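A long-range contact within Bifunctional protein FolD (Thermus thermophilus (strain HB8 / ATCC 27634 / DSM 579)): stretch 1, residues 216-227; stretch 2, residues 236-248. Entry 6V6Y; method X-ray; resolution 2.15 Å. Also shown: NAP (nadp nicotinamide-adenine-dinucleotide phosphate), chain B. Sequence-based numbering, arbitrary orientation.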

# COMPACT_ATOMS: atom_id res chain seq x y z
N TRP A 216 24.57 -9.68 9.22
CA TRP A 216 23.50 -8.99 8.51
C TRP A 216 23.07 -7.70 9.21
O TRP A 216 22.30 -6.94 8.62
N VAL A 217 23.52 -7.46 10.44
CA VAL A 217 22.91 -6.43 11.27
C VAL A 217 23.90 -5.29 11.49
O VAL A 217 25.07 -5.52 11.81
N ARG A 218 23.41 -4.07 11.32
CA ARG A 218 24.17 -2.87 11.63
C ARG A 218 24.40 -2.75 13.13
O ARG A 218 23.50 -2.97 13.95
N GLU A 219 25.62 -2.34 13.49
CA GLU A 219 25.93 -2.04 14.88
C GLU A 219 24.92 -1.05 15.47
O GLU A 219 24.63 -0.02 14.86
N GLY A 220 24.39 -1.39 16.64
CA GLY A 220 23.41 -0.53 17.30
C GLY A 220 22.03 -0.50 16.68
O GLY A 220 21.25 0.41 16.96
N ALA A 221 21.69 -1.48 15.85
CA ALA A 221 20.37 -1.50 15.23
C ALA A 221 19.32 -1.93 16.24
O ALA A 221 19.60 -2.65 17.20
N ILE A 222 18.09 -1.45 16.02
CA ILE A 222 16.91 -1.96 16.72
C ILE A 222 16.31 -3.07 15.87
O ILE A 222 15.90 -2.82 14.73
N VAL A 223 16.26 -4.28 16.40
CA VAL A 223 15.85 -5.46 15.64
C VAL A 223 14.53 -5.98 16.20
O VAL A 223 14.44 -6.31 17.39
N VAL A 224 13.52 -6.07 15.34
CA VAL A 224 12.18 -6.55 15.68
C VAL A 224 11.94 -7.87 14.95
O VAL A 224 11.99 -7.91 13.72
N ASP A 225 11.69 -8.94 15.70
CA ASP A 225 11.64 -10.30 15.17
C ASP A 225 10.20 -10.80 15.19
O ASP A 225 9.69 -11.21 16.24
N VAL A 226 9.55 -10.81 14.03
CA VAL A 226 8.15 -11.23 13.93
C VAL A 226 8.01 -12.73 13.76
O VAL A 226 6.90 -13.27 13.93
N GLY A 227 9.09 -13.45 13.47
CA GLY A 227 8.97 -14.87 13.18
C GLY A 227 8.51 -15.67 14.38
O GLY A 227 8.81 -15.35 15.53
N LEU A 236 11.08 -20.38 17.88
CA LEU A 236 12.28 -19.72 17.38
C LEU A 236 11.88 -18.54 16.51
O LEU A 236 11.00 -18.67 15.64
N GLY A 237 12.52 -17.39 16.74
CA GLY A 237 12.34 -16.25 15.86
C GLY A 237 13.05 -16.46 14.53
O GLY A 237 13.70 -17.48 14.27
N ASP A 238 12.88 -15.47 13.64
CA ASP A 238 13.64 -15.46 12.39
C ASP A 238 15.04 -14.92 12.58
O ASP A 238 15.84 -15.00 11.65
N VAL A 239 15.34 -14.36 13.74
CA VAL A 239 16.61 -13.70 13.99
C VAL A 239 17.43 -14.57 14.94
O VAL A 239 16.92 -15.03 15.97
N HIS A 240 18.68 -14.82 14.58
CA HIS A 240 19.55 -15.62 15.42
C HIS A 240 19.89 -14.87 16.71
O HIS A 240 20.23 -13.68 16.66
N PRO A 241 19.85 -15.54 17.87
CA PRO A 241 20.13 -14.84 19.15
C PRO A 241 21.51 -14.20 19.22
O PRO A 241 21.69 -13.26 20.00
N GLU A 242 22.48 -14.63 18.40
CA GLU A 242 23.77 -13.95 18.36
C GLU A 242 23.64 -12.47 18.02
O GLU A 242 24.57 -11.70 18.29
N VAL A 243 22.51 -12.05 17.44
CA VAL A 243 22.30 -10.67 17.02
C VAL A 243 22.30 -9.73 18.22
O VAL A 243 22.61 -8.54 18.08
N ALA A 244 22.02 -10.26 19.43
CA ALA A 244 22.15 -9.49 20.66
C ALA A 244 23.57 -8.96 20.88
O ALA A 244 23.75 -8.02 21.67
N GLU A 245 24.57 -9.53 20.20
CA GLU A 245 25.94 -9.02 20.32
C GLU A 245 26.14 -7.70 19.59
O GLU A 245 27.04 -6.94 19.93
N VAL A 246 25.35 -7.45 18.54
CA VAL A 246 25.54 -6.27 17.70
C VAL A 246 24.41 -5.26 17.89
O VAL A 246 24.64 -4.05 17.80
N ALA A 247 23.20 -5.73 18.16
CA ALA A 247 22.05 -4.84 18.18
C ALA A 247 22.00 -4.04 19.47
O ALA A 247 22.46 -4.51 20.52
N PHE A 248 21.46 -2.83 19.39
CA PHE A 248 21.20 -2.06 20.60
C PHE A 248 20.00 -2.63 21.37
O PHE A 248 19.95 -2.55 22.60

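Stretch 2 meets stretch 1 first through glycine and aspartate, then through apolar side chains, valine and alanine before a closing phenylalanine. At Gly237 the absence of a side chain is a requirement: Asp225 OD2 lies 3.2 Å from Gly237 CA, and an ideal CB there would clash with that oxygen. Asp225, a t rotamer pointing toward stretch 2, uses its carboxylate as a two-pronged acceptor. Asp238 N donates to Asp225 OD1 at 2.8 Å and Val239 N to Asp225 OD2 at 3.0 Å, while Gly227 N, from its own stretch, also donates to Asp225 OD1 at 3.1 Å. One buried acid thus ties down three backbone amides.

Asp238 (m) projects sideways, its OD2 3.2 Å from Gly227 CA; a CB on Gly227 would run into Asp238 CG. Just before Gly227, Val226 O approaches the bound NADP, 3.2 Å from NAP C2N.

Val239 (t) begins the apolar part, its CG2 4.0 Å from Val223 CG1. His240 stays out of the contact, but its ND1 accepts from Glu242 N at 3.0 Å at the start of the 3-10 segment. Within that segment Val243 (t) points inward and bridges two valines: its CG2 is 3.8 Å from Val217 CG2 and its CG1 4.0 Å from Val223 CG2. Both partners are also t and point toward stretch 2.

Val246 (m) lies sideways, with CG2 3.8 Å from Val217 CB, while its carbonyl O accepts from Gly220 N at 2.9 Å. Gly220 has positive phi within a type II turn, a conformation that favours glycine. Ala247 CB fits 3.9 Å from Val223 CG2. Phe248 (t) starts toward stretch 1, but its ring leads away, meeting Ile222 edge-on, CD1 to CD1 at 3.5 Å; Phe248 N donates to Ala221 O at 2.9 Å.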

# COMPACT_ATOMS: atom_id res chain seq x y z
CB TRP A 216 22.26 -9.86 8.38
CG TRP A 216 22.42 -11.22 7.78
CD1 TRP A 216 23.52 -12.04 7.85
CD2 TRP A 216 21.42 -11.94 7.06
NE1 TRP A 216 23.25 -13.23 7.20
CE2 TRP A 216 21.97 -13.19 6.71
CE3 TRP A 216 20.10 -11.64 6.66
CZ2 TRP A 216 21.26 -14.14 5.98
CZ3 TRP A 216 19.40 -12.58 5.93
CH2 TRP A 216 19.98 -13.82 5.60
CB VAL A 217 22.42 -7.01 12.61
CG1 VAL A 217 21.69 -5.95 13.42
CG2 VAL A 217 21.50 -8.19 12.34
CB ARG A 218 23.40 -1.65 11.13
CG ARG A 218 24.12 -0.33 11.28
CD ARG A 218 23.43 0.72 10.43
NE ARG A 218 23.87 2.06 10.78
CZ ARG A 218 23.43 3.17 10.20
NH1 ARG A 218 22.53 3.08 9.23
NH2 ARG A 218 23.87 4.36 10.59
CB GLU A 219 27.36 -1.47 14.98
CG GLU A 219 27.83 -1.12 16.38
CD GLU A 219 28.02 -2.36 17.26
OE1 GLU A 219 28.63 -3.34 16.77
OE2 GLU A 219 27.56 -2.36 18.44
CB ALA A 221 20.36 -2.45 14.03
CB ILE A 222 15.88 -0.83 16.95
CG1 ILE A 222 16.55 0.41 17.54
CG2 ILE A 222 14.69 -1.33 17.79
CD1 ILE A 222 16.65 0.42 19.02
CB VAL A 223 16.94 -6.54 15.66
CG1 VAL A 223 16.46 -7.78 14.90
CG2 VAL A 223 18.24 -6.00 15.04
CB VAL A 224 11.11 -5.51 15.32
CG1 VAL A 224 9.72 -6.04 15.60
CG2 VAL A 224 11.37 -4.21 16.08
CB ASP A 225 12.55 -11.20 15.99
CG ASP A 225 12.72 -12.59 15.38
OD1 ASP A 225 12.01 -12.95 14.42
OD2 ASP A 225 13.58 -13.33 15.90
CB VAL A 226 7.46 -10.47 12.77
CG1 VAL A 226 5.96 -10.71 12.75
CG2 VAL A 226 7.75 -8.96 12.87
CB LEU A 236 13.14 -20.69 16.57
CG LEU A 236 14.33 -21.31 17.30
CD1 LEU A 236 13.89 -21.96 18.61
CD2 LEU A 236 15.00 -22.31 16.37
CB ASP A 238 12.96 -14.62 11.33
CG ASP A 238 11.59 -15.11 10.99
OD1 ASP A 238 11.36 -16.34 11.05
OD2 ASP A 238 10.75 -14.27 10.63
CB VAL A 239 16.37 -12.29 14.57
CG1 VAL A 239 17.68 -11.62 14.86
CG2 VAL A 239 15.51 -11.46 13.59
CB HIS A 240 20.84 -15.95 14.67
CG HIS A 240 21.62 -17.07 15.29
ND1 HIS A 240 22.48 -16.88 16.35
CD2 HIS A 240 21.64 -18.40 15.01
CE1 HIS A 240 23.01 -18.04 16.69
NE2 HIS A 240 22.51 -18.98 15.90
CB PRO A 241 19.97 -15.94 20.22
CG PRO A 241 19.66 -17.22 19.49
CD PRO A 241 19.23 -16.86 18.09
CB GLU A 242 24.69 -14.62 17.36
CG GLU A 242 24.32 -14.34 15.91
CD GLU A 242 25.18 -15.10 14.92
OE1 GLU A 242 25.01 -14.90 13.69
OE2 GLU A 242 26.03 -15.91 15.38
CB VAL A 243 21.00 -10.58 16.17
CG1 VAL A 243 20.45 -9.15 16.06
CG2 VAL A 243 21.24 -11.16 14.77
CB ALA A 244 21.71 -10.34 21.86
CB GLU A 245 26.95 -10.03 19.78
CG GLU A 245 27.01 -11.38 20.47
CD GLU A 245 27.87 -12.39 19.71
OE1 GLU A 245 27.47 -13.57 19.66
OE2 GLU A 245 28.93 -12.00 19.16
CB VAL A 246 25.69 -6.67 16.22
CG1 VAL A 246 26.93 -7.54 16.01
CG2 VAL A 246 24.45 -7.40 15.75
CB ALA A 247 20.75 -5.64 18.01
CB PHE A 248 20.96 -0.60 20.22
CG PHE A 248 20.46 0.26 21.37
CD1 PHE A 248 19.10 0.51 21.53
CD2 PHE A 248 21.36 0.85 22.26
CE1 PHE A 248 18.63 1.30 22.57
CE2 PHE A 248 20.91 1.66 23.31
CZ PHE A 248 19.54 1.88 23.46
PA NAP B . 4.59 -15.13 4.39
O1A NAP B . 4.25 -16.51 4.78
O2A NAP B . 3.64 -14.61 3.38
O5B NAP B . 6.10 -15.07 3.84
C5B NAP B . 7.02 -14.18 4.45
C4B NAP B . 7.86 -13.46 3.40
O4B NAP B . 9.23 -13.59 3.71
C3B NAP B . 7.67 -14.01 2.00
O3B NAP B . 6.81 -13.16 1.28
C2B NAP B . 9.06 -14.08 1.39
O2B NAP B . 9.24 -13.17 0.32
C1B NAP B . 10.00 -13.72 2.53
N9A NAP B . 11.04 -14.75 2.69
C8A NAP B . 10.85 -16.06 3.04
N7A NAP B . 12.05 -16.68 3.07
C5A NAP B . 13.01 -15.79 2.76
C6A NAP B . 14.39 -15.89 2.65
N6A NAP B . 14.99 -17.06 2.89
N1A NAP B . 15.14 -14.79 2.31
C2A NAP B . 14.51 -13.58 2.07
N3A NAP B . 13.13 -13.48 2.18
C4A NAP B . 12.39 -14.57 2.51
O3 NAP B . 4.63 -14.18 5.69
PN NAP B . 3.82 -14.20 7.07
O1N NAP B . 2.45 -14.70 6.80
O2N NAP B . 4.01 -12.91 7.75
O5D NAP B . 4.61 -15.34 7.89
C5D NAP B . 5.97 -15.14 8.23
C4D NAP B . 6.23 -15.57 9.66
O4D NAP B . 5.73 -14.61 10.58
C3D NAP B . 5.55 -16.89 9.97
O3D NAP B . 6.49 -17.82 10.43
C2D NAP B . 4.55 -16.58 11.06
O2D NAP B . 4.60 -17.57 12.06
C1D NAP B . 5.03 -15.25 11.62
N1N NAP B . 3.89 -14.44 12.09
C2N NAP B . 3.84 -14.06 13.40
C3N NAP B . 2.77 -13.30 13.87
C7N NAP B . 2.79 -12.80 15.28
O7N NAP B . 1.65 -12.13 15.77
N7N NAP B . 3.87 -13.00 16.02
C4N NAP B . 1.76 -12.93 12.99
C5N NAP B . 1.82 -13.32 11.66
C6N NAP B . 2.90 -14.08 11.22
P2B NAP B . 8.58 -13.43 -1.13
O1X NAP B . 7.12 -13.05 -1.10
O2X NAP B . 9.31 -12.57 -2.14
O3X NAP B . 8.72 -14.89 -1.50